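Probable mRNA-capping enzyme (Acanthamoeba polyphaga mimivirus, PDB 3BGY) forms the 5' cap of viral mRNA, this N-terminal domain being the tunnel-type RNA 5'-triphosphatase that removes the terminal phosphate of the transcript. Local coordinates at residues S68-D73 with Y174-S179; I77-N82 with T165-I170; V86-Q91 with D120-V125. All blocks are in the same frame, centred on the assembly; numbering follows the deposited sequence.

All three contacts hold together one closed eight-stranded antiparallel barrel, in which strands 122-136, 83-88, 66-77 and 169-183 lie in that order side by side. Contact 1 joins 66-77 to 169-183, and contact 2 meets the same two strands at their far ends, about 24 Å away between centres, where the chain turns into loops. Contact 3 pairs 83-88 with 122-136 and lies about 11 Å from contact 1 and 20 Å from contact 2. Along the chain they are nested, 3 inside 2 inside 1. D73 OD1 and S87 OG tie contacts 1 and 3 together across neighbouring strands; the barrel interior is probably the tunnel of this triphosphatase.

Contact 1 (S68-D73 with Y174-S179); sequences SNNYLD and YKTRYS. With ACT (acetate ion), chain E.
K175 lays its CB over one face of the Y71 ring, a CH-pi contact with CB 4.1 Å from the ring centroid, while its CD comes within 3.5 Å of Y71 OH. In the R177 conformer described here, one of two, the rim atom CE1 of Y71 sits 3.7 Å above the centre of the guanidinium, with the two planes turned 51° apart. Y71 CG stands between its backbone N and carbonyl carbon (chi1 61°). The hydroxyl end of the ring comes nearer to strand 174-179 than its base does. Beyond CG the K175 chain is extended, and NZ makes a weak 3.4 Å salt bridge to D73 OD2. One water bridges the same two groups: it accepts from NZ, donates to D73 OD2 and is also hydrogen-bonded to Y71 OH. On the face bearing N70 and T176, T176 OG1 donates to N70 OD1 at 3.0 Å, and the hydroxyl of Y174 rests against N70 CB. Behind these side chains, N69 with R177 and Y71 with K175 form antiparallel hydrogen-bonded pairs, four backbone bonds that fix the register. Further out, S87 holds D73 OD1, and F89 stacks on Y71. L72 packs on helix 91-101 and Y178 on helix 47-60, so the face with N69, Y71, K175 and R177 probably looks into the barrel; strands 83-88 and 186-196 flank the pair.

Contact 2 (I77-N82 with T165-I170); sequences IFPDKN and TGSERI
I77 and R169 make the tight part of this contact, an antiparallel hydrogen-bonded pair. I77 N reaches R169 O at 2.8 Å and R169 N reaches I77 O at 2.9 Å, both nearly straight; the CB atoms of I77 and R169 lie on the same face, 4.0 Å apart. Beside this pair, F78, next after I77, meets E168, next before R169: CG of E168 lies off-centre over the F78 ring, 4.1 Å from its centroid, and OE2 of E168 comes 3.5 Å from F78 CE2. The E168 chain is bent at chi2 (74°), which carries CD back toward its own loop. There both carboxylate oxygens use syn lone pairs, OE2 for T165 N and OE1 for G166 N, and this double grip holds the group in place. P162 and I164 also pack against the F78 ring. In the barrel this is the place where neighbouring strands 66-77 and 169-183 part at one end: the chain of the first turns through a type I beta turn, F78 to K81, into strand 83-88, with D80 OD1 accepting from N82 N in an Asx turn. The outer side is looser. P79 CG and S167 OG merely touch at 3.8 Å between two exposed residues, and the guanidinium of R169 is linked to I77 by a water, which accepts from R169 NH1 and donates to I77 O.

Contact 3 (V86-Q91 with D120-V125); sequences VSLFNQ and DDIEIV
Paired S87 and E123 lie in the antiparallel junction of strands 83-88 and 122-136 of the barrel, just where the first strand ends and the chain leaves for helix 91-101. S87 N donates to E123 O at 2.7 Å and E123 N to S87 O at 3.0 Å, and a third backbone bond, F89 N to D121 O, extends the pairing past the end of the strand. On one face the apolar branches lie side by side and point the same way: V86 CG1 meets I122 CG2 at 3.8 Å, V86 CG2 meets I124 CG1, and L88 CD2 rests on I122 CG1. I94 of helix 91-101 covers L88, and Q93 touches I122. The other side is mixed, with the F89 ring lying among S87, E123 and the D121 carbonyl. The ring takes D121 O at its edge, with CD1 3.7 Å away. F89 CG is anti to its own carbonyl carbon (chi1 -71°), beside the backbone N that bonds that oxygen. The extended E123 side chain crosses F89 with its carboxylate carbon CD 3.5 Å from ring atom CE1, ring and carboxylate planes 56° apart. S87 OG has its strongest partner in D73 and also receives a water bond; the same water makes a longer one to E123 O. At the turn, N90 is the N-cap of helix 91-101, its OD1 accepting from Q93 N, while ND2 reaches D121 OD2 through a water. A second water spans N90 N and D121 O. The two faces therefore differ in kind: the hydrocarbon lies under helix 91-101 and the loop residues L116 and P118, whereas the S87 hydroxyl, the E123 carboxylate and the F89 ring lie on the side shared with D73 and Y71, where the S87-D73 bond ties this strand pair to strand 66-77.

Contact 1 (S68-D73 with Y174-S179)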
loop_
_atom_site.group_PDB
_atom_site.type_symbol
_atom_site.label_atom_id
_atom_site.label_comp_id
_atom_site.label_asym_id
_atom_site.label_seq_id
_atom_site.Cartn_x
_atom_site.Cartn_y
_atom_site.Cartn_z
ATOM N N SER A 68 13.061 -4.826 3.074
ATOM C CA SER A 68 12.478 -5.625 2.005
ATOM C C SER A 68 11.705 -6.757 2.633
ATOM O O SER A 68 12.132 -7.318 3.641
ATOM C CB SER A 68 13.510 -6.142 0.999
ATOM O OG SER A 68 14.568 -6.823 1.629
ATOM N N ASN A 69 10.506 -7.012 2.126
ATOM C CA ASN A 69 9.668 -8.071 2.699
ATOM C C ASN A 69 8.839 -8.770 1.654
ATOM O O ASN A 69 8.407 -8.150 0.703
ATOM C CB ASN A 69 8.645 -7.487 3.690
ATOM C CG ASN A 69 9.262 -6.997 4.977
ATOM O OD1 ASN A 69 9.776 -7.785 5.777
ATOM N ND2 ASN A 69 9.200 -5.693 5.196
ATOM N N ASN A 70 8.573 -10.048 1.890
ATOM C CA ASN A 70 7.691 -10.867 1.049
ATOM C C ASN A 70 6.493 -11.075 2.003
ATOM O O ASN A 70 6.675 -11.453 3.172
ATOM C CB ASN A 70 8.271 -12.255 0.739
ATOM C CG ASN A 70 9.550 -12.204 -0.042
ATOM O OD1 ASN A 70 9.648 -11.501 -1.032
ATOM N ND2 ASN A 70 10.538 -12.984 0.387
ATOM N N TYR A 71 5.286 -10.757 1.555
ATOM C CA TYR A 71 4.107 -10.929 2.403
ATOM C C TYR A 71 2.844 -11.173 1.614
ATOM O O TYR A 71 2.762 -10.819 0.452
ATOM C CB TYR A 71 3.913 -9.727 3.347
ATOM C CG TYR A 71 3.694 -8.378 2.692
ATOM C CD1 TYR A 71 4.777 -7.622 2.218
ATOM C CD2 TYR A 71 2.411 -7.814 2.630
ATOM C CE1 TYR A 71 4.575 -6.321 1.705
ATOM C CE2 TYR A 71 2.201 -6.515 2.128
ATOM C CZ TYR A 71 3.283 -5.781 1.669
ATOM O OH TYR A 71 3.067 -4.524 1.150
ATOM N N LEU A 72 1.847 -11.749 2.279
ATOM C CA LEU A 72 0.560 -12.018 1.653
ATOM C C LEU A 72 -0.525 -11.111 2.262
ATOM O O LEU A 72 -0.739 -11.113 3.486
ATOM C CB LEU A 72 0.164 -13.499 1.873
ATOM C CG LEU A 72 -1.224 -13.870 1.349
ATOM C CD1 LEU A 72 -1.274 -13.761 -0.142
ATOM C CD2 LEU A 72 -1.626 -15.266 1.813
ATOM N N ASP A 73 -1.182 -10.312 1.415
ATOM C CA ASP A 73 -2.295 -9.460 1.848
ATOM C C ASP A 73 -3.609 -10.160 1.560
ATOM O O ASP A 73 -3.841 -10.601 0.437
ATOM C CB ASP A 73 -2.358 -8.143 1.057
ATOM C CG ASP A 73 -1.489 -7.063 1.631
ATOM O OD1 ASP A 73 -0.951 -7.237 2.734
ATOM O OD2 ASP A 73 -1.382 -6.001 0.986
ATOM N N TYR A 174 0.038 -11.239 -3.224
ATOM C CA TYR A 174 1.320 -11.701 -2.708
ATOM C C TYR A 174 2.302 -10.648 -3.202
ATOM O O TYR A 174 2.455 -10.414 -4.427
ATOM C CB TYR A 174 1.708 -13.080 -3.242
ATOM C CG TYR A 174 2.981 -13.596 -2.593
ATOM C CD1 TYR A 174 3.014 -13.891 -1.227
ATOM C CD2 TYR A 174 4.181 -13.715 -3.332
ATOM C CE1 TYR A 174 4.219 -14.292 -0.590
ATOM C CE2 TYR A 174 5.396 -14.123 -2.703
ATOM C CZ TYR A 174 5.401 -14.406 -1.339
ATOM O OH TYR A 174 6.586 -14.811 -0.750
ATOM N N LYS A 175 3.018 -10.063 -2.256
ATOM C CA LYS A 175 3.920 -8.959 -2.578
ATOM C C LYS A 175 5.359 -9.098 -2.159
ATOM O O LYS A 175 5.623 -9.670 -1.097
ATOM C CB LYS A 175 3.379 -7.724 -1.858
ATOM C CG LYS A 175 2.022 -7.215 -2.390
ATOM C CD LYS A 175 1.583 -5.963 -1.649
ATOM C CE LYS A 175 0.276 -5.433 -2.189
ATOM N NZ LYS A 175 -0.106 -4.152 -1.531
ATOM N N THR A 176 6.272 -8.590 -3.001
ATOM C CA THR A 176 7.698 -8.507 -2.664
ATOM C C THR A 176 7.899 -6.997 -2.741
ATOM O O THR A 176 7.896 -6.406 -3.835
ATOM C CB THR A 176 8.628 -9.277 -3.631
ATOM O OG1 THR A 176 8.316 -10.672 -3.540
ATOM C CG2 THR A 176 10.115 -9.078 -3.222
ATOM N N ARG A 177 8.158 -6.418 -1.586
ATOM C CA ARG A 177 8.312 -4.980 -1.492
ATOM C C ARG A 177 9.709 -4.590 -1.070
ATOM O O ARG A 177 10.402 -5.337 -0.379
ATOM C CB ARG A 177 7.281 -4.452 -0.481
ATOM C CG ARG A 177 7.197 -2.920 -0.291
ATOM C CD ARG A 177 6.152 -2.553 0.755
ATOM N NE ARG A 177 6.445 -3.129 2.070
ATOM C CZ ARG A 177 5.642 -3.053 3.136
ATOM N NH1 ARG A 177 4.475 -2.427 3.067
ATOM N NH2 ARG A 177 6.015 -3.592 4.287
ATOM N N TYR A 178 10.165 -3.482 -1.637
ATOM C CA TYR A 178 11.436 -2.885 -1.260
ATOM C C TYR A 178 11.030 -1.473 -0.840
ATOM O O TYR A 178 10.341 -0.778 -1.596
ATOM C CB TYR A 178 12.415 -2.817 -2.428
ATOM C CG TYR A 178 12.798 -4.151 -2.992
ATOM C CD1 TYR A 178 11.980 -4.774 -3.951
ATOM C CD2 TYR A 178 13.950 -4.820 -2.550
ATOM C CE1 TYR A 178 12.294 -6.062 -4.467
ATOM C CE2 TYR A 178 14.281 -6.114 -3.051
ATOM C CZ TYR A 178 13.446 -6.725 -4.007
ATOM O OH TYR A 178 13.734 -7.990 -4.480
ATOM N N SER A 179 11.403 -1.078 0.380
ATOM C CA SER A 179 11.080 0.251 0.910
ATOM C C SER A 179 12.352 1.003 1.204
ATOM O O SER A 179 13.260 0.495 1.872
ATOM C CB SER A 179 10.229 0.150 2.183
ATOM O OG SER A 179 8.979 -0.474 1.909
HETATM C C ACT E . 14.950 -8.485 4.539
HETATM O O ACT E . 14.151 -8.613 5.608
HETATM O OXT ACT E . 14.481 -8.496 3.441
HETATM C CH3 ACT E . 16.426 -8.323 4.706
HETATM O O HOH W 1 9.100 -3.356 2.726
HETATM O O HOH W 2 0.324 -3.866 1.097
#

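Contact 2 (I77-N82 with T165-I170)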
loop_
_atom_site.group_PDB
_atom_site.type_symbol
_atom_site.label_atom_id
_atom_site.label_comp_id
_atom_site.label_asym_id
_atom_site.label_seq_id
_atom_site.Cartn_x
_atom_site.Cartn_y
_atom_site.Cartn_z
ATOM N N ILE A 77 -13.465 -7.409 1.382
ATOM C CA ILE A 77 -14.132 -6.253 0.781
ATOM C C ILE A 77 -15.625 -6.314 1.053
ATOM O O ILE A 77 -16.322 -7.192 0.582
ATOM C CB ILE A 77 -13.832 -6.183 -0.732
ATOM C CG1 ILE A 77 -12.314 -6.226 -0.945
ATOM C CG2 ILE A 77 -14.396 -4.861 -1.349
ATOM C CD1 ILE A 77 -11.915 -6.723 -2.319
ATOM N N PHE A 78 -16.100 -5.301 1.763
ATOM C CA PHE A 78 -17.486 -5.237 2.202
ATOM C C PHE A 78 -18.423 -4.562 1.207
ATOM O O PHE A 78 -17.958 -3.851 0.326
ATOM C CB PHE A 78 -17.515 -4.552 3.572
ATOM C CG PHE A 78 -16.956 -5.387 4.657
ATOM C CD1 PHE A 78 -15.588 -5.361 4.931
ATOM C CD2 PHE A 78 -17.788 -6.260 5.394
ATOM C CE1 PHE A 78 -15.026 -6.207 5.935
ATOM C CE2 PHE A 78 -17.247 -7.106 6.396
ATOM C CZ PHE A 78 -15.854 -7.080 6.662
ATOM N N PRO A 79 -19.758 -4.783 1.330
ATOM C CA PRO A 79 -20.719 -4.159 0.412
ATOM C C PRO A 79 -20.618 -2.636 0.351
ATOM O O PRO A 79 -20.882 -2.047 -0.698
ATOM C CB PRO A 79 -22.066 -4.605 0.982
ATOM C CG PRO A 79 -21.779 -5.921 1.488
ATOM C CD PRO A 79 -20.433 -5.811 2.139
ATOM N N ASP A 80 -20.156 -2.006 1.442
ATOM C CA ASP A 80 -20.011 -0.553 1.465
ATOM C C ASP A 80 -18.703 -0.086 0.810
ATOM O O ASP A 80 -18.406 1.111 0.806
ATOM C CB ASP A 80 -20.163 0.024 2.898
ATOM C CG ASP A 80 -19.014 -0.383 3.858
ATOM O OD1 ASP A 80 -18.130 -1.205 3.494
ATOM O OD2 ASP A 80 -18.995 0.146 4.995
ATOM N N LYS A 81 -17.933 -1.058 0.283
ATOM C CA LYS A 81 -16.650 -0.852 -0.430
ATOM C C LYS A 81 -15.436 -0.636 0.475
ATOM O O LYS A 81 -14.304 -0.458 -0.009
ATOM C CB LYS A 81 -16.732 0.261 -1.502
ATOM C CG LYS A 81 -17.801 0.026 -2.582
ATOM C CD LYS A 81 -17.990 1.272 -3.441
ATOM C CE LYS A 81 -19.142 1.105 -4.432
ATOM N NZ LYS A 81 -20.481 0.920 -3.783
ATOM N N ASN A 82 -15.665 -0.687 1.789
ATOM C CA ASN A 82 -14.565 -0.540 2.725
ATOM C C ASN A 82 -13.880 -1.884 2.890
ATOM O O ASN A 82 -14.429 -2.932 2.507
ATOM C CB ASN A 82 -15.032 0.092 4.032
ATOM C CG ASN A 82 -15.531 1.492 3.820
ATOM O OD1 ASN A 82 -14.940 2.253 3.036
ATOM N ND2 ASN A 82 -16.658 1.826 4.434
ATOM N N THR A 165 -21.081 -11.165 7.179
ATOM C CA THR A 165 -22.433 -11.526 6.751
ATOM C C THR A 165 -22.416 -12.730 5.815
ATOM O O THR A 165 -23.414 -13.448 5.689
ATOM C CB THR A 165 -23.165 -10.355 6.029
ATOM O OG1 THR A 165 -22.554 -10.093 4.762
ATOM C CG2 THR A 165 -23.145 -9.071 6.881
ATOM N N GLY A 166 -21.271 -12.951 5.178
ATOM C CA GLY A 166 -21.129 -14.042 4.229
ATOM C C GLY A 166 -21.135 -13.562 2.779
ATOM O O GLY A 166 -20.894 -14.351 1.866
ATOM N N SER A 167 -21.420 -12.280 2.563
ATOM C CA SER A 167 -21.459 -11.712 1.216
ATOM C C SER A 167 -20.199 -10.883 0.898
ATOM O O SER A 167 -20.180 -10.066 -0.036
ATOM C CB SER A 167 -22.721 -10.858 1.033
ATOM O OG SER A 167 -22.610 -9.619 1.714
ATOM N N GLU A 168 -19.172 -11.059 1.717
ATOM C CA GLU A 168 -17.895 -10.343 1.522
ATOM C C GLU A 168 -17.149 -10.878 0.307
ATOM O O GLU A 168 -17.254 -12.073 -0.013
ATOM C CB GLU A 168 -16.964 -10.546 2.731
ATOM C CG GLU A 168 -17.383 -9.840 4.023
ATOM C CD GLU A 168 -18.569 -10.485 4.730
ATOM O OE1 GLU A 168 -18.779 -11.706 4.558
ATOM O OE2 GLU A 168 -19.285 -9.758 5.455
ATOM N N ARG A 169 -16.426 -9.981 -0.371
ATOM C CA ARG A 169 -15.569 -10.365 -1.485
ATOM C C ARG A 169 -14.157 -10.506 -0.891
ATOM O O ARG A 169 -13.853 -9.869 0.130
ATOM C CB ARG A 169 -15.561 -9.286 -2.588
ATOM C CG ARG A 169 -16.873 -9.130 -3.380
ATOM C CD ARG A 169 -16.811 -7.850 -4.242
ATOM N NE ARG A 169 -17.880 -7.693 -5.253
ATOM C CZ ARG A 169 -19.109 -7.246 -4.988
ATOM N NH1 ARG A 169 -19.457 -6.925 -3.747
ATOM N NH2 ARG A 169 -19.968 -7.021 -5.984
ATOM N N ILE A 170 -13.333 -11.398 -1.431
ATOM C CA ILE A 170 -11.968 -11.532 -0.916
ATOM C C ILE A 170 -10.959 -11.388 -2.048
ATOM O O ILE A 170 -11.179 -11.882 -3.158
ATOM C CB ILE A 170 -11.711 -12.872 -0.197
ATOM C CG1 ILE A 170 -12.799 -13.133 0.845
ATOM C CG2 ILE A 170 -10.360 -12.826 0.546
ATOM C CD1 ILE A 170 -12.781 -14.547 1.367
HETATM O O HOH W 3 -18.488 -6.983 -0.990
#

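Contact 3 (V86-Q91 with D120-V125)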
loop_
_atom_site.group_PDB
_atom_site.type_symbol
_atom_site.label_atom_id
_atom_site.label_comp_id
_atom_site.label_asym_id
_atom_site.label_seq_id
_atom_site.Cartn_x
_atom_site.Cartn_y
_atom_site.Cartn_z
ATOM N N VAL A 86 -5.601 -7.978 6.194
ATOM C CA VAL A 86 -4.585 -8.593 7.025
ATOM C C VAL A 86 -3.339 -8.857 6.164
ATOM O O VAL A 86 -3.451 -9.416 5.062
ATOM C CB VAL A 86 -5.088 -9.918 7.636
ATOM C CG1 VAL A 86 -3.952 -10.694 8.265
ATOM C CG2 VAL A 86 -6.154 -9.626 8.672
ATOM N N SER A 87 -2.165 -8.449 6.645
ATOM C CA SER A 87 -0.915 -8.720 5.936
ATOM C C SER A 87 -0.131 -9.746 6.758
ATOM O O SER A 87 0.166 -9.484 7.920
ATOM C CB SER A 87 -0.075 -7.446 5.801
ATOM O OG SER A 87 -0.836 -6.413 5.189
ATOM N N LEU A 88 0.189 -10.877 6.148
ATOM C CA LEU A 88 0.946 -11.955 6.812
ATOM C C LEU A 88 2.394 -11.877 6.363
ATOM O O LEU A 88 2.683 -12.092 5.183
ATOM C CB LEU A 88 0.347 -13.308 6.450
ATOM C CG LEU A 88 -1.104 -13.552 6.860
ATOM C CD1 LEU A 88 -1.536 -14.951 6.418
ATOM C CD2 LEU A 88 -1.255 -13.415 8.384
ATOM N N PHE A 89 3.300 -11.615 7.317
ATOM C CA PHE A 89 4.727 -11.475 7.018
ATOM C C PHE A 89 5.564 -12.710 7.318
ATOM O O PHE A 89 6.697 -12.832 6.853
ATOM C CB PHE A 89 5.319 -10.266 7.763
ATOM C CG PHE A 89 4.863 -8.939 7.221
ATOM C CD1 PHE A 89 3.671 -8.357 7.689
ATOM C CD2 PHE A 89 5.636 -8.241 6.269
ATOM C CE1 PHE A 89 3.245 -7.099 7.215
ATOM C CE2 PHE A 89 5.213 -6.969 5.793
ATOM C CZ PHE A 89 4.021 -6.401 6.265
ATOM N N ASN A 90 5.025 -13.615 8.128
ATOM C CA ASN A 90 5.783 -14.828 8.460
ATOM C C ASN A 90 5.603 -15.854 7.322
ATOM O O ASN A 90 4.497 -16.289 7.064
ATOM C CB ASN A 90 5.294 -15.360 9.808
ATOM C CG ASN A 90 6.011 -16.621 10.227
ATOM O OD1 ASN A 90 5.641 -17.709 9.809
ATOM N ND2 ASN A 90 7.063 -16.473 11.018
ATOM N N GLN A 91 6.705 -16.243 6.672
ATOM C CA GLN A 91 6.662 -17.178 5.535
ATOM C C GLN A 91 6.070 -18.551 5.806
ATOM O O GLN A 91 5.350 -19.085 4.963
ATOM C CB GLN A 91 8.035 -17.286 4.848
ATOM C CG GLN A 91 8.725 -15.938 4.555
ATOM C CD GLN A 91 7.897 -15.006 3.678
ATOM O OE1 GLN A 91 7.576 -15.335 2.530
ATOM N NE2 GLN A 91 7.509 -13.852 4.237
ATOM N N ASP A 120 3.653 -8.302 15.376
ATOM C CA ASP A 120 4.662 -7.756 14.471
ATOM C C ASP A 120 4.659 -8.402 13.080
ATOM O O ASP A 120 4.975 -7.739 12.087
ATOM C CB ASP A 120 6.057 -7.866 15.074
ATOM C CG ASP A 120 6.998 -6.831 14.513
ATOM O OD1 ASP A 120 6.702 -5.628 14.684
ATOM O OD2 ASP A 120 8.024 -7.210 13.906
ATOM N N ASP A 121 4.277 -9.681 13.024
ATOM C CA ASP A 121 4.232 -10.434 11.769
ATOM C C ASP A 121 2.839 -10.464 11.118
ATOM O O ASP A 121 2.686 -11.084 10.061
ATOM C CB ASP A 121 4.695 -11.885 11.987
ATOM C CG ASP A 121 6.203 -12.031 12.143
ATOM O OD1 ASP A 121 6.979 -11.198 11.628
ATOM O OD2 ASP A 121 6.612 -13.030 12.764
ATOM N N ILE A 122 1.836 -9.874 11.784
ATOM C CA ILE A 122 0.455 -9.833 11.285
ATOM C C ILE A 122 -0.055 -8.395 11.425
ATOM O O ILE A 122 -0.423 -7.933 12.514
ATOM C CB ILE A 122 -0.506 -10.818 12.060
ATOM C CG1 ILE A 122 0.021 -12.267 11.970
ATOM C CG2 ILE A 122 -1.949 -10.706 11.512
ATOM C CD1 ILE A 122 -0.768 -13.299 12.798
ATOM N N GLU A 123 -0.086 -7.680 10.304
ATOM C CA GLU A 123 -0.551 -6.292 10.320
ATOM C C GLU A 123 -1.994 -6.267 9.865
ATOM O O GLU A 123 -2.362 -6.946 8.901
ATOM C CB GLU A 123 0.321 -5.410 9.426
ATOM C CG GLU A 123 1.706 -5.151 10.026
ATOM C CD GLU A 123 2.599 -4.266 9.162
ATOM O OE1 GLU A 123 2.163 -3.818 8.076
ATOM O OE2 GLU A 123 3.759 -4.055 9.567
ATOM N N ILE A 124 -2.816 -5.524 10.598
ATOM C CA ILE A 124 -4.249 -5.453 10.321
ATOM C C ILE A 124 -4.691 -4.010 10.219
ATOM O O ILE A 124 -4.331 -3.177 11.058
ATOM C CB ILE A 124 -5.057 -6.138 11.468
ATOM C CG1 ILE A 124 -4.572 -7.574 11.670
ATOM C CG2 ILE A 124 -6.530 -6.121 11.151
ATOM C CD1 ILE A 124 -5.330 -8.367 12.727
ATOM N N VAL A 125 -5.440 -3.707 9.154
ATOM C CA VAL A 125 -5.935 -2.366 8.934
ATOM C C VAL A 125 -7.363 -2.367 8.420
ATOM O O VAL A 125 -7.804 -3.298 7.741
ATOM C CB VAL A 125 -5.068 -1.535 7.874
ATOM C CG1 VAL A 125 -3.648 -1.257 8.380
ATOM C CG2 VAL A 125 -5.042 -2.218 6.497
HETATM O O HOH W 4 -2.797 -4.984 6.320
HETATM O O HOH W 5 2.413 -13.757 9.448
HETATM O O HOH W 6 8.769 -14.059 11.150
#